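Local coordinates for EGF family domain-containing protein (Toxoplasma gondii, PDB 4Z80) that binds a peptide of the rhoptry neck protein RON2L1 as the AMA4 receptor of an apicomplexan AMA-RON2 pair, probably supporting the moving junction during host-cell invasion, at the interface of chains A and B. Sequence-based numbering; all coordinates share one arbitrary frame. Chains: chain A, EGF family domain-containing protein; chain B, Cytoadherence-linked asexual protein.

The interface of chains A and B. Residues chain A 197, 200, 205-206, 227; chain B 25, 27, 29-31.
The chain B backbone is extended at B:Ile25, turns through B:Gly29 with a positive phi of 86°, and is extended again at B:Ile31, while the facing residues of chain A lie in loops. This is part of the groove by which AMA4, a member of the apical membrane antigen family, holds the RON2L1 peptide. B:Ile25 lies within the loop closed by the B:Cys20-B:Cys26 disulfide of this peptide, and the other residues follow it. A:Arg200 reaches the turn with a chain that kinks at its third torsion (chi3 132°). Its guanidinium NH2 donates a hydrogen bond of 2.8 Å to the backbone O of B:Gly29. The bond is bent, 125° at the hydrogen, and the donor sits above the carbonyl plane. A:Pro205 lies against one face of the guanidinium, with CB over its margin, which probably helps to hold the group beside the turn. The same proline ring packs against B:Gly29, its CG 3.7 Å from the glycine CA. B:Ile25 runs roughly perpendicular to A:Tyr206. Its extended long branch brings the tip, CD1, above the plane of the tyrosine ring, just beyond the CD2-CE2 bond. CD1 of B:Ile25 lies 3.4 Å from the ring atom CD2 of A:Tyr206 and touches CE2 as well. At B:Ile31 it is the short branch that makes contact. The methyl CG2 of B:Ile31 meets CG2 of A:Thr197 at 3.5 Å, the two side chains meeting at a slant.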
ATOM      1  N   THR A 197      -0.680  22.681 -17.351  1.00 28.09           N
ATOM      2  CA  THR A 197      -1.068  23.740 -18.270  1.00 30.56           C
ATOM      3  C   THR A 197       0.143  24.537 -18.749  1.00 39.58           C
ATOM      4  O   THR A 197       0.028  25.372 -19.648  1.00 39.29           O
ATOM      5  CB  THR A 197      -2.086  24.679 -17.606  1.00 31.18           C
ATOM      6  OG1 THR A 197      -1.525  25.215 -16.401  1.00 30.37           O
ATOM      7  CG2 THR A 197      -3.365  23.911 -17.271  1.00 32.53           C
ATOM      8  N   ARG A 200       1.301  23.199 -23.103  1.00 40.85           N
ATOM      9  CA  ARG A 200       0.169  23.118 -24.017  1.00 42.03           C
ATOM     10  C   ARG A 200       0.495  22.238 -25.219  1.00 40.01           C
ATOM     11  O   ARG A 200       1.664  21.984 -25.516  1.00 48.63           O
ATOM     12  CB  ARG A 200      -0.239  24.515 -24.492  1.00 45.50           C
ATOM     13  CG  ARG A 200      -0.711  25.446 -23.384  1.00 49.45           C
ATOM     14  CD  ARG A 200      -1.313  26.718 -23.962  1.00 54.87           C
ATOM     15  NE  ARG A 200      -2.600  27.038 -23.343  1.00 59.29           N
ATOM     16  CZ  ARG A 200      -3.659  27.516 -23.992  1.00 65.14           C
ATOM     17  NH1 ARG A 200      -3.614  27.742 -25.301  1.00 64.22           N
ATOM     18  NH2 ARG A 200      -4.778  27.770 -23.325  1.00 60.37           N
ATOM     19  N   PRO A 205      -4.930  22.321 -24.363  1.00 42.05           N
ATOM     20  CA  PRO A 205      -4.122  23.335 -23.670  1.00 43.49           C
ATOM     21  C   PRO A 205      -3.373  22.824 -22.433  1.00 37.47           C
ATOM     22  O   PRO A 205      -3.147  23.588 -21.492  1.00 38.37           O
ATOM     23  CB  PRO A 205      -5.169  24.380 -23.272  1.00 47.34           C
ATOM     24  CG  PRO A 205      -6.394  23.581 -23.033  1.00 43.75           C
ATOM     25  CD  PRO A 205      -6.366  22.475 -24.058  1.00 48.28           C
ATOM     26  N   TYR A 206      -2.977  21.556 -22.444  1.00 30.16           N
ATOM     27  CA  TYR A 206      -2.235  20.984 -21.328  1.00 31.54           C
ATOM     28  C   TYR A 206      -1.686  19.620 -21.705  1.00 22.48           C
ATOM     29  O   TYR A 206      -2.103  19.030 -22.701  1.00 26.36           O
ATOM     30  CB  TYR A 206      -3.126  20.853 -20.087  1.00 28.68           C
ATOM     31  CG  TYR A 206      -4.371  20.033 -20.332  1.00 30.88           C
ATOM     32  CD1 TYR A 206      -4.358  18.651 -20.191  1.00 25.68           C
ATOM     33  CD2 TYR A 206      -5.557  20.640 -20.719  1.00 25.79           C
ATOM     34  CE1 TYR A 206      -5.493  17.898 -20.422  1.00 29.10           C
ATOM     35  CE2 TYR A 206      -6.698  19.898 -20.951  1.00 31.19           C
ATOM     36  CZ  TYR A 206      -6.662  18.526 -20.800  1.00 26.72           C
ATOM     37  OH  TYR A 206      -7.797  17.785 -21.030  1.00 29.54           O
ATOM     38  N   SER A 227     -15.522  19.964 -24.644  1.00 20.34           N
ATOM     39  CA  SER A 227     -14.279  20.721 -24.558  1.00 21.40           C
ATOM     40  C   SER A 227     -14.201  21.467 -23.220  1.00 18.67           C
ATOM     41  O   SER A 227     -13.175  22.063 -22.893  1.00 25.47           O
ATOM     42  CB  SER A 227     -14.155  21.696 -25.738  1.00 26.85           C
ATOM     43  OG  SER A 227     -15.234  22.604 -25.761  1.00 35.65           O
TER
ATOM     44  N   ILE B  25      -9.780  24.493 -15.729  1.00 23.87           N
ATOM     45  CA  ILE B  25      -9.545  24.891 -17.121  1.00 23.55           C
ATOM     46  C   ILE B  25     -10.820  25.512 -17.682  1.00 26.57           C
ATOM     47  O   ILE B  25     -11.871  24.874 -17.700  1.00 26.33           O
ATOM     48  CB  ILE B  25      -9.113  23.690 -17.997  1.00 22.05           C
ATOM     49  CG1 ILE B  25      -7.840  23.054 -17.430  1.00 25.17           C
ATOM     50  CG2 ILE B  25      -8.879  24.132 -19.441  1.00 25.76           C
ATOM     51  CD1 ILE B  25      -7.400  21.812 -18.150  1.00 35.43           C
ATOM     52  N   MET B  27     -13.575  27.217 -20.394  1.00 40.73           N
ATOM     53  CA  MET B  27     -14.143  26.801 -21.673  1.00 42.79           C
ATOM     54  C   MET B  27     -13.212  27.116 -22.853  1.00 36.26           C
ATOM     55  O   MET B  27     -13.207  26.391 -23.850  1.00 36.40           O
ATOM     56  CB  MET B  27     -15.509  27.483 -21.849  1.00 48.31           C
ATOM     57  CG  MET B  27     -16.178  27.307 -23.234  1.00 51.74           C
ATOM     58  SD  MET B  27     -16.843  28.869 -23.833  1.00 63.25           S
ATOM     59  CE  MET B  27     -18.139  29.197 -22.636  1.00 46.03           C
ATOM     60  N   GLY B  29      -9.864  27.187 -22.654  1.00 36.71           N
ATOM     61  CA  GLY B  29      -8.571  26.548 -22.479  1.00 37.82           C
ATOM     62  C   GLY B  29      -7.594  27.323 -21.611  1.00 41.54           C
ATOM     63  O   GLY B  29      -6.498  26.838 -21.330  1.00 38.58           O
ATOM     64  N   THR B  30      -7.975  28.527 -21.192  1.00 42.44           N
ATOM     65  CA  THR B  30      -7.160  29.293 -20.251  1.00 44.34           C
ATOM     66  C   THR B  30      -7.365  28.713 -18.853  1.00 42.12           C
ATOM     67  O   THR B  30      -8.292  27.926 -18.640  1.00 35.05           O
ATOM     68  CB  THR B  30      -7.518  30.797 -20.254  1.00 46.83           C
ATOM     69  OG1 THR B  30      -8.849  30.983 -19.755  1.00 46.72           O
ATOM     70  CG2 THR B  30      -7.422  31.374 -21.657  1.00 47.23           C
ATOM     71  N   ILE B  31      -6.611  29.180 -17.867  1.00 43.01           N
ATOM     72  CA  ILE B  31      -6.788  28.745 -16.478  1.00 37.37           C
ATOM     73  C   ILE B  31      -7.195  29.801 -15.514  1.00 38.52           C
ATOM     74  O   ILE B  31      -7.171  30.955 -15.790  1.00 41.51           O
ATOM     75  CB  ILE B  31      -5.507  28.167 -15.844  1.00 31.78           C
ATOM     76  CG1 ILE B  31      -4.403  29.165 -15.918  1.00 33.63           C
ATOM     77  CG2 ILE B  31      -5.089  26.902 -16.488  1.00 34.76           C
ATOM     78  CD1 ILE B  31      -3.446  29.090 -14.761  1.00 40.20           C
TER